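Local coordinates for protein NAD-dependent aldehyde dehydrogenase (Sinorhizobium meliloti, PDB 3U4J) that probably oxidises aldehydes with NAD or NADP as the electron acceptor, and carries a bound calcium ion, at residues 294-298 with 458-462; 67-71 with 238-242; 38-42 with 53-57. One frame throughout, in Å; residues are numbered along the deposited sequence.

Contact 1: 294-298 with 458-462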
ATOM      1  N   TYR A 294      30.458 -16.155  11.769  1.00 10.72           N
ATOM      2  CA  TYR A 294      29.321 -16.585  10.948  1.00 10.49           C
ATOM      3  C   TYR A 294      29.323 -15.890   9.582  1.00 10.10           C
ATOM      4  O   TYR A 294      29.145 -16.527   8.555  1.00 11.60           O
ATOM      5  CB  TYR A 294      28.017 -16.253  11.683  1.00 10.00           C
ATOM      6  CG  TYR A 294      26.746 -16.791  11.030  1.00 11.84           C
ATOM      7  CD1 TYR A 294      26.765 -17.928  10.197  1.00 11.68           C
ATOM      8  CD2 TYR A 294      25.515 -16.181  11.275  1.00 12.86           C
ATOM      9  CE1 TYR A 294      25.579 -18.415   9.594  1.00 12.20           C
ATOM     10  CE2 TYR A 294      24.320 -16.676  10.695  1.00 13.02           C
ATOM     11  CZ  TYR A 294      24.364 -17.781   9.866  1.00 11.83           C
ATOM     12  OH  TYR A 294      23.187 -18.262   9.330  1.00 11.61           O
ATOM     13  N   GLY A 295      29.557 -14.583   9.572  1.00  9.90           N
ATOM     14  CA  GLY A 295      29.463 -13.787   8.348  1.00  9.46           C
ATOM     15  C   GLY A 295      30.437 -14.215   7.278  1.00  9.83           C
ATOM     16  O   GLY A 295      30.109 -14.172   6.088  1.00  9.87           O
ATOM     17  N   VAL A 296      31.643 -14.613   7.691  1.00  9.37           N
ATOM     18  CA  VAL A 296      32.692 -14.954   6.717  1.00 10.62           C
ATOM     19  C   VAL A 296      32.771 -16.460   6.429  1.00 10.81           C
ATOM     20  O   VAL A 296      33.107 -16.864   5.308  1.00 12.02           O
ATOM     21  CB  VAL A 296      34.094 -14.345   7.095  1.00 10.65           C
ATOM     22  CG1 VAL A 296      34.636 -14.929   8.385  1.00 10.59           C
ATOM     23  CG2 VAL A 296      35.100 -14.530   5.937  1.00 11.71           C
ATOM     24  N   TYR A 297      32.424 -17.276   7.422  1.00 10.32           N
ATOM     25  CA  TYR A 297      32.505 -18.733   7.270  1.00 10.36           C
ATOM     26  C   TYR A 297      31.241 -19.426   6.751  1.00 10.16           C
ATOM     27  O   TYR A 297      31.299 -20.577   6.302  1.00 11.00           O
ATOM     28  CB  TYR A 297      32.926 -19.369   8.589  1.00 10.37           C
ATOM     29  CG  TYR A 297      34.247 -18.835   9.104  1.00 10.56           C
ATOM     30  CD1 TYR A 297      35.283 -18.536   8.216  1.00 13.04           C
ATOM     31  CD2 TYR A 297      34.466 -18.629  10.480  1.00 11.58           C
ATOM     32  CE1 TYR A 297      36.496 -18.024   8.672  1.00 13.39           C
ATOM     33  CE2 TYR A 297      35.705 -18.140  10.948  1.00 11.80           C
ATOM     34  CZ  TYR A 297      36.699 -17.848  10.024  1.00 12.49           C
ATOM     35  OH  TYR A 297      37.919 -17.374  10.429  1.00 14.53           O
ATOM     36  N   HIS A 298      30.105 -18.752   6.848  1.00  9.47           N
ATOM     37  CA  HIS A 298      28.859 -19.306   6.355  1.00  9.73           C
ATOM     38  C   HIS A 298      29.048 -19.745   4.909  1.00  9.21           C
ATOM     39  O   HIS A 298      29.548 -18.981   4.077  1.00  9.43           O
ATOM     40  CB  HIS A 298      27.752 -18.256   6.432  1.00  9.71           C
ATOM     41  CG  HIS A 298      26.454 -18.715   5.837  1.00  8.98           C
ATOM     42  ND1 HIS A 298      25.788 -19.830   6.287  1.00  8.98           N
ATOM     43  CD2 HIS A 298      25.716 -18.219   4.811  1.00  9.69           C
ATOM     44  CE1 HIS A 298      24.680 -19.993   5.585  1.00  8.12           C
ATOM     45  NE2 HIS A 298      24.620 -19.036   4.675  1.00  9.66           N
ATOM     46  N   SER A 458      23.425  -8.331  13.764  1.00  8.49           N
ATOM     47  CA  SER A 458      23.062  -9.612  13.203  1.00  7.34           C
ATOM     48  C   SER A 458      23.726  -9.713  11.830  1.00  7.29           C
ATOM     49  O   SER A 458      24.330  -8.753  11.342  1.00  7.06           O
ATOM     50  CB  SER A 458      21.521  -9.736  13.099  1.00  7.52           C
ATOM     51  OG  SER A 458      20.961  -8.556  12.561  1.00  8.45           O
ATOM     52  N   VAL A 459      23.640 -10.881  11.207  1.00  7.45           N
ATOM     53  CA  VAL A 459      24.242 -11.081   9.889  1.00  8.13           C
ATOM     54  C   VAL A 459      23.609 -12.341   9.285  1.00  7.92           C
ATOM     55  O   VAL A 459      23.116 -13.210  10.022  1.00  8.72           O
ATOM     56  CB  VAL A 459      25.791 -11.199   9.984  1.00  7.79           C
ATOM     57  CG1 VAL A 459      26.193 -12.490  10.720  1.00  9.58           C
ATOM     58  CG2 VAL A 459      26.441 -11.153   8.613  1.00 10.13           C
ATOM     59  N   ILE A 460      23.601 -12.402   7.959  1.00  9.56           N
ATOM     60  CA  ILE A 460      23.156 -13.571   7.161  1.00  9.54           C
ATOM     61  C   ILE A 460      21.634 -13.822   7.222  1.00  9.60           C
ATOM     62  O   ILE A 460      20.972 -13.909   6.169  1.00  7.59           O
ATOM     63  CB  ILE A 460      23.917 -14.894   7.506  1.00  9.24           C
ATOM     64  CG1 ILE A 460      25.449 -14.779   7.349  1.00  9.02           C
ATOM     65  CG2 ILE A 460      23.340 -16.083   6.698  1.00  9.22           C
ATOM     66  CD1 ILE A 460      25.965 -14.390   5.937  1.00 10.15           C
ATOM     67  N   ASP A 461      21.098 -13.942   8.430  1.00  9.37           N
ATOM     68  CA  ASP A 461      19.753 -14.472   8.613  1.00 11.58           C
ATOM     69  C   ASP A 461      18.658 -13.433   8.309  1.00 12.55           C
ATOM     70  O   ASP A 461      18.595 -12.366   8.932  1.00 12.37           O
ATOM     71  CB  ASP A 461      19.587 -15.055  10.012  1.00 12.60           C
ATOM     72  CG  ASP A 461      20.478 -16.270  10.251  1.00 14.44           C
ATOM     73  OD1 ASP A 461      20.933 -16.896   9.279  1.00 16.84           O
ATOM     74  OD2 ASP A 461      20.731 -16.589  11.416  1.00 17.19           O
ATOM     75  N   GLY A 462      17.829 -13.750   7.317  1.00 12.11           N
ATOM     76  CA  GLY A 462      16.751 -12.876   6.901  1.00 12.29           C
ATOM     77  C   GLY A 462      15.424 -13.617   6.941  1.00 12.96           C
ATOM     78  O   GLY A 462      15.339 -14.764   7.408  1.00 12.51           O
TER

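Contact 2: 67-71 with 238-242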
ATOM      1  N   VAL A  67      11.621 -23.273 -23.458  1.00  9.75           N
ATOM      2  CA  VAL A  67      11.046 -21.955 -23.717  1.00  9.56           C
ATOM      3  C   VAL A  67       9.717 -22.078 -24.444  1.00  9.80           C
ATOM      4  O   VAL A  67       8.737 -21.406 -24.079  1.00  9.47           O
ATOM      5  CB  VAL A  67      12.038 -21.038 -24.523  1.00  9.69           C
ATOM      6  CG1 VAL A  67      11.376 -19.702 -24.928  1.00  9.57           C
ATOM      7  CG2 VAL A  67      13.319 -20.773 -23.711  1.00  8.28           C
ATOM      8  N   ALA A  68       9.654 -22.940 -25.468  1.00 10.35           N
ATOM      9  CA  ALA A  68       8.394 -23.100 -26.194  1.00 10.69           C
ATOM     10  C   ALA A  68       7.308 -23.697 -25.280  1.00 10.67           C
ATOM     11  O   ALA A  68       6.156 -23.365 -25.439  1.00 11.77           O
ATOM     12  CB  ALA A  68       8.575 -23.996 -27.486  1.00 12.18           C
ATOM     13  N   ALA A  69       7.674 -24.558 -24.335  1.00 10.21           N
ATOM     14  CA  ALA A  69       6.671 -25.143 -23.404  1.00 10.45           C
ATOM     15  C   ALA A  69       6.137 -24.072 -22.438  1.00 10.48           C
ATOM     16  O   ALA A  69       4.942 -24.006 -22.180  1.00 10.34           O
ATOM     17  CB  ALA A  69       7.254 -26.292 -22.640  1.00 10.55           C
ATOM     18  N   ALA A  70       7.025 -23.213 -21.946  1.00  9.81           N
ATOM     19  CA  ALA A  70       6.619 -22.094 -21.079  1.00  9.81           C
ATOM     20  C   ALA A  70       5.758 -21.120 -21.841  1.00  9.41           C
ATOM     21  O   ALA A  70       4.795 -20.601 -21.313  1.00  8.99           O
ATOM     22  CB  ALA A  70       7.850 -21.373 -20.523  1.00  7.84           C
ATOM     23  N   ARG A  71       6.144 -20.847 -23.087  1.00 10.09           N
ATOM     24  CA  ARG A  71       5.355 -19.994 -23.985  1.00 11.01           C
ATOM     25  C   ARG A  71       3.915 -20.516 -24.165  1.00 10.38           C
ATOM     26  O   ARG A  71       2.933 -19.765 -24.024  1.00 10.76           O
ATOM     27  CB  ARG A  71       6.079 -19.864 -25.328  1.00 10.51           C
ATOM     28  CG  ARG A  71       5.600 -18.700 -26.218  1.00 15.18           C
ATOM     29  CD  ARG A  71       6.084 -17.334 -25.709  1.00 14.91           C
ATOM     30  NE  ARG A  71       5.003 -16.653 -25.011  1.00 15.67           N
ATOM     31  CZ  ARG A  71       5.126 -15.544 -24.295  1.00 16.40           C
ATOM     32  NH1 ARG A  71       6.297 -14.944 -24.153  1.00 15.99           N
ATOM     33  NH2 ARG A  71       4.054 -15.040 -23.711  1.00 16.56           N
ATOM     34  N   ASP A 238      16.336 -15.332 -26.771  1.00 17.18           N
ATOM     35  CA  ASP A 238      15.150 -15.902 -27.410  1.00 18.20           C
ATOM     36  C   ASP A 238      13.964 -14.915 -27.382  1.00 17.88           C
ATOM     37  O   ASP A 238      13.632 -14.400 -26.326  1.00 18.61           O
ATOM     38  CB  ASP A 238      14.762 -17.236 -26.749  1.00 18.80           C
ATOM     39  CG  ASP A 238      13.735 -18.011 -27.554  1.00 19.61           C
ATOM     40  OD1 ASP A 238      14.089 -19.098 -28.026  1.00 25.43           O
ATOM     41  OD2 ASP A 238      12.590 -17.558 -27.741  1.00 19.92           O
ATOM     42  N   PRO A 239      13.319 -14.656 -28.533  1.00 17.73           N
ATOM     43  CA  PRO A 239      12.163 -13.738 -28.587  1.00 17.52           C
ATOM     44  C   PRO A 239      10.951 -14.158 -27.748  1.00 16.59           C
ATOM     45  O   PRO A 239      10.108 -13.312 -27.447  1.00 16.70           O
ATOM     46  CB  PRO A 239      11.753 -13.766 -30.067  1.00 18.06           C
ATOM     47  CG  PRO A 239      12.974 -14.196 -30.790  1.00 18.75           C
ATOM     48  CD  PRO A 239      13.713 -15.125 -29.878  1.00 17.95           C
ATOM     49  N   ASN A 240      10.845 -15.436 -27.398  1.00 15.30           N
ATOM     50  CA  ASN A 240       9.708 -15.894 -26.620  1.00 15.01           C
ATOM     51  C   ASN A 240       9.971 -15.842 -25.091  1.00 14.03           C
ATOM     52  O   ASN A 240       9.126 -16.241 -24.312  1.00 13.12           O
ATOM     53  CB  ASN A 240       9.314 -17.326 -27.020  1.00 14.98           C
ATOM     54  CG  ASN A 240       8.636 -17.405 -28.366  1.00 17.28           C
ATOM     55  OD1 ASN A 240       7.869 -16.531 -28.761  1.00 20.37           O
ATOM     56  ND2 ASN A 240       8.904 -18.485 -29.076  1.00 21.41           N
ATOM     57  N   VAL A 241      11.147 -15.372 -24.690  1.00 12.91           N
ATOM     58  CA  VAL A 241      11.428 -15.083 -23.276  1.00 12.07           C
ATOM     59  C   VAL A 241      11.137 -13.602 -22.995  1.00 12.00           C
ATOM     60  O   VAL A 241      11.538 -12.723 -23.776  1.00 11.87           O
ATOM     61  CB  VAL A 241      12.875 -15.431 -22.919  1.00 11.74           C
ATOM     62  CG1 VAL A 241      13.154 -15.056 -21.446  1.00 11.39           C
ATOM     63  CG2 VAL A 241      13.135 -16.926 -23.167  1.00 10.57           C
ATOM     64  N   ASP A 242      10.410 -13.330 -21.910  1.00 11.32           N
ATOM     65  CA  ASP A 242      10.008 -11.959 -21.547  1.00 12.02           C
ATOM     66  C   ASP A 242      10.946 -11.308 -20.526  1.00 11.58           C
ATOM     67  O   ASP A 242      11.039 -10.098 -20.449  1.00 12.45           O
ATOM     68  CB  ASP A 242       8.558 -11.960 -21.047  1.00 11.07           C
ATOM     69  CG  ASP A 242       7.592 -12.486 -22.119  1.00 15.32           C
ATOM     70  OD1 ASP A 242       6.883 -13.497 -21.874  1.00 13.12           O
ATOM     71  OD2 ASP A 242       7.603 -11.892 -23.230  1.00 13.03           O
TER

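Contact 3: 38-42 with 53-57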
ATOM      1  N   SER A  38      23.803 -36.464 -24.382  1.00 12.04           N
ATOM      2  CA  SER A  38      25.024 -36.070 -23.655  1.00 13.28           C
ATOM      3  C   SER A  38      24.649 -35.683 -22.205  1.00 12.55           C
ATOM      4  O   SER A  38      23.542 -35.201 -21.956  1.00 11.82           O
ATOM      5  CB  SER A  38      25.770 -34.938 -24.384  1.00 13.22           C
ATOM      6  OG  SER A  38      26.945 -34.535 -23.654  1.00 18.80           O
ATOM      7  N   THR A  39      25.542 -35.962 -21.270  1.00 12.33           N
ATOM      8  CA  THR A  39      25.301 -35.688 -19.849  1.00 13.12           C
ATOM      9  C   THR A  39      26.547 -35.083 -19.201  1.00 13.32           C
ATOM     10  O   THR A  39      27.636 -35.059 -19.806  1.00 13.07           O
ATOM     11  CB  THR A  39      24.906 -36.967 -19.060  1.00 12.51           C
ATOM     12  OG1 THR A  39      26.005 -37.881 -19.087  1.00 12.61           O
ATOM     13  CG2 THR A  39      23.655 -37.654 -19.646  1.00 13.55           C
ATOM     14  N   ILE A  40      26.371 -34.580 -17.980  1.00 12.65           N
ATOM     15  CA  ILE A  40      27.440 -33.957 -17.189  1.00 13.26           C
ATOM     16  C   ILE A  40      27.414 -34.660 -15.859  1.00 12.68           C
ATOM     17  O   ILE A  40      26.344 -34.896 -15.320  1.00 12.28           O
ATOM     18  CB  ILE A  40      27.144 -32.437 -16.937  1.00 12.98           C
ATOM     19  CG1 ILE A  40      27.281 -31.648 -18.238  1.00 15.61           C
ATOM     20  CG2 ILE A  40      28.098 -31.826 -15.853  1.00 13.86           C
ATOM     21  CD1 ILE A  40      26.520 -30.326 -18.226  1.00 16.90           C
ATOM     22  N   ASP A  41      28.572 -35.026 -15.342  1.00 13.04           N
ATOM     23  CA  ASP A  41      28.646 -35.643 -14.023  1.00 14.11           C
ATOM     24  C   ASP A  41      29.047 -34.587 -12.988  1.00 13.19           C
ATOM     25  O   ASP A  41      29.777 -33.639 -13.304  1.00 12.14           O
ATOM     26  CB  ASP A  41      29.730 -36.733 -14.001  1.00 15.26           C
ATOM     27  CG  ASP A  41      29.370 -37.983 -14.823  1.00 19.06           C
ATOM     28  OD1 ASP A  41      28.201 -38.226 -15.180  1.00 21.80           O
ATOM     29  OD2 ASP A  41      30.298 -38.774 -15.087  1.00 26.40           O
ATOM     30  N   ARG A  42      28.600 -34.790 -11.755  1.00 11.59           N
ATOM     31  CA  ARG A  42      29.059 -34.014 -10.608  1.00 11.63           C
ATOM     32  C   ARG A  42      29.782 -34.936  -9.622  1.00 11.21           C
ATOM     33  O   ARG A  42      29.197 -35.883  -9.105  1.00 11.49           O
ATOM     34  CB  ARG A  42      27.872 -33.329  -9.873  1.00 11.26           C
ATOM     35  CG  ARG A  42      28.275 -32.622  -8.594  1.00 10.15           C
ATOM     36  CD  ARG A  42      29.387 -31.612  -8.848  1.00 10.82           C
ATOM     37  NE  ARG A  42      29.519 -30.654  -7.745  1.00 12.09           N
ATOM     38  CZ  ARG A  42      30.574 -29.860  -7.553  1.00 13.83           C
ATOM     39  NH1 ARG A  42      31.617 -29.922  -8.380  1.00 10.08           N
ATOM     40  NH2 ARG A  42      30.593 -29.020  -6.513  1.00  9.26           N
ATOM     41  N   GLY A  53      25.968 -37.053  -8.930  1.00 10.14           N
ATOM     42  CA  GLY A  53      24.861 -36.737  -9.805  1.00 10.80           C
ATOM     43  C   GLY A  53      25.259 -36.688 -11.266  1.00 11.06           C
ATOM     44  O   GLY A  53      26.411 -36.405 -11.594  1.00 11.02           O
ATOM     45  N   THR A  54      24.301 -36.962 -12.138  1.00 12.06           N
ATOM     46  CA  THR A  54      24.459 -36.680 -13.564  1.00 12.26           C
ATOM     47  C   THR A  54      23.162 -36.222 -14.182  1.00 11.67           C
ATOM     48  O   THR A  54      22.081 -36.688 -13.819  1.00 10.61           O
ATOM     49  CB  THR A  54      25.180 -37.829 -14.417  1.00 13.84           C
ATOM     50  OG1 THR A  54      24.396 -38.241 -15.555  1.00 19.58           O
ATOM     51  CG2 THR A  54      25.702 -38.982 -13.602  1.00  9.36           C
ATOM     52  N   TRP A  55      23.280 -35.250 -15.079  1.00 10.47           N
ATOM     53  CA  TRP A  55      22.130 -34.646 -15.715  1.00 10.36           C
ATOM     54  C   TRP A  55      22.489 -34.305 -17.148  1.00 10.54           C
ATOM     55  O   TRP A  55      23.682 -34.263 -17.484  1.00  9.80           O
ATOM     56  CB  TRP A  55      21.685 -33.361 -14.959  1.00  9.77           C
ATOM     57  CG  TRP A  55      22.814 -32.640 -14.322  1.00  8.68           C
ATOM     58  CD1 TRP A  55      23.702 -31.813 -14.934  1.00 10.69           C
ATOM     59  CD2 TRP A  55      23.209 -32.715 -12.957  1.00  8.71           C
ATOM     60  NE1 TRP A  55      24.625 -31.366 -14.046  1.00  9.19           N
ATOM     61  CE2 TRP A  55      24.341 -31.894 -12.812  1.00  9.79           C
ATOM     62  CE3 TRP A  55      22.713 -33.398 -11.839  1.00  7.49           C
ATOM     63  CZ2 TRP A  55      24.992 -31.725 -11.598  1.00  7.21           C
ATOM     64  CZ3 TRP A  55      23.352 -33.218 -10.612  1.00  8.94           C
ATOM     65  CH2 TRP A  55      24.480 -32.389 -10.504  1.00 10.11           C
ATOM     66  N   PRO A  56      21.481 -33.993 -17.978  1.00  9.77           N
ATOM     67  CA  PRO A  56      21.774 -33.760 -19.378  1.00 10.63           C
ATOM     68  C   PRO A  56      22.643 -32.539 -19.607  1.00 12.25           C
ATOM     69  O   PRO A  56      22.666 -31.590 -18.780  1.00 10.97           O
ATOM     70  CB  PRO A  56      20.390 -33.537 -20.002  1.00 10.63           C
ATOM     71  CG  PRO A  56      19.467 -34.317 -19.132  1.00  9.72           C
ATOM     72  CD  PRO A  56      20.027 -34.054 -17.736  1.00 11.05           C
ATOM     73  N   GLU A  57      23.368 -32.585 -20.721  1.00 11.46           N
ATOM     74  CA  GLU A  57      24.074 -31.426 -21.205  1.00 12.92           C
ATOM     75  C   GLU A  57      23.195 -30.876 -22.306  1.00 13.06           C
ATOM     76  O   GLU A  57      23.212 -31.406 -23.422  1.00 12.18           O
ATOM     77  CB  GLU A  57      25.449 -31.831 -21.754  1.00 13.44           C
ATOM     78  CG  GLU A  57      26.192 -30.669 -22.411  1.00 13.91           C
ATOM     79  CD  GLU A  57      27.518 -31.082 -23.095  1.00 19.04           C
ATOM     80  OE1 GLU A  57      27.925 -32.277 -23.053  1.00 16.89           O
ATOM     81  OE2 GLU A  57      28.136 -30.176 -23.690  1.00 18.71           O
TER

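Contact 1: 294-298 with 458-462
Val459 is where the loop 458-462 first meets helix 285-297: CG1 lies 3.8 Å from Tyr294 CD2, while CG2 rests 4.0 Å from Gly295 CA. A beta carbon on Gly295 would come tightly against that second methyl, and the bare glycine lets the loop lie close. Ile460 then occupies the middle of a classic gamma turn. Its phi of 70° lets Asp461 N donate to Val459 O over 2.7 Å, and the tight bend presents the isoleucine to the helix. Two rings one turn apart receive it. Ile460 CG1 stands over the centre of one Tyr294 face, 4.0 Å from the ring centroid, and its CG2 makes a second CH-pi contact 3.9 Å from the centroid of the His298 ring. The loop follows strand 453-456 of the catalytic-domain sheet, a position that in related aldehyde dehydrogenases borders the substrate entrance, so these side chains may lie near it here too. Last comes Asp461, whose OD1 accepts from Tyr294 OH at 2.6 Å on its syn side, 22° out of the carboxylate plane. The phenol reaches it because Tyr294 CG is anti to the backbone N (chi1 -173°). A leucine in place of Tyr294 would probably leave Asp461 OD1 without this hydroxyl and Ile460 CG1 without the ring beneath it. Trp504 of the second subunit stacks on the same tyrosine.

Contact 2: 67-71 with 238-242
A type I turn from Asp238 to Val241, joining helix 231-237 to strand 243-247 of the probable cofactor-binding domain, packs through Asn240 and Val241 against Val67 and Arg71 of helix 60-75. An Asx turn reinforces it: Asp238 OD2 uses its anti lone pair to accept from Asn240 N at 2.8 Å. Val67 CG1 fits against the turn, 3.7 Å from Val241 CG2, with Asp238 OD2 and Asn240 CB also close by. One helical turn on, Arg71 starts extended and then bends at chi2 (74°) and chi3, which curls its chain over Asn240; Arg71 CD lies 3.5 Å from Asn240 CB. The guanidinium thereby arrives edge-on at two acceptors. Arg71 NH1 donates to Asn240 O at 3.1 Å, from above the carbonyl plane, and to Asp242 OD1 at 2.8 Å in a salt bridge, with the guanidinium and carboxylate planes 79° apart. Val164 N of the neighbouring strand binds that same OD1, and Asp75 takes the arginine's NE. A single NH1 thus serves a backbone carbonyl and a carboxylate through bent bonds; Asp242 across the contact and Asp75 on the same helix would be expected to share the arginine's charge, the Asp242 bridge being the one that links helix 60-75 to the segment after the turn.

Contact 3: 38-42 with 53-57
Ile40 sits opposite Trp55 in the antiparallel hairpin of strands 39-43 and 51-56, and its side chain can be traced outward. Ile40 CB lies 4.0 Å from Trp55 NE1, and CG2 stays beside the same indole nitrogen. The other branch turns along the strand toward Glu57: Ile40 CG1 meets Glu57 CB at 4.0 Å, and the terminal CD1 packs on that residue's CA and CB. The backbone beneath is firmly paired, Ile40 N to Trp55 O at 2.8 Å and Trp55 N back to Ile40 O at 3.1 Å, flanked by Arg42 N to Gly53 O at 2.7 Å. Glu57 N to Ser38 O continues the pairing past the strand ends.

Trp55 holds an unusual first torsion (chi1 32°), with CG lodged between the backbone N and the carbonyl carbon. Its ring consequently folds back along the strand, so that Ile40 O lies over one face and Trp55 CH2 reaches Arg42 CB at 3.6 Å. Gly53 makes this fold possible, as a beta carbon there would clash with the six-membered ring. Outside the hairpin, Trp55 NE1 donates to Glu198 O, while the Arg42 side chain binds the carbonyls of Ile347 and Glu112. The side chain of Arg42 also lies about 9 Å from that of Glu50, a calcium ligand.

At the open end Ser38 OG donates to Glu57 OE1 at 2.5 Å, approaching 35° out of the carboxylate plane. That hydroxyl, if the short distance is taken at face value, would probably stabilise the glutamate's negative charge and tie the hairpin's two ends with a side-chain bond beyond its backbone pairing.

How the contacts relate
Along the chain the contacts close one after another: contact 3, then contact 2, then contact 1. Contact 3 is a local hairpin, whereas the other two each bring together segments some 160 residues apart. Strand 51-56 leads directly into helix 60-75, so contacts 3 and 2 are successive parts of the N-terminal region, their centres 24 Å apart and nearest atoms about 14 Å apart. Contact 1 lies beside the sheet that includes strands 431-435 and 453-456; its centre is 37 Å from that of contact 2, across the middle of the chain, and 32 Å from that of contact 3. None touches another: contact 2 packs helix 60-75 on the probable cofactor-binding domain, while contact 1 lies in the catalytic domain.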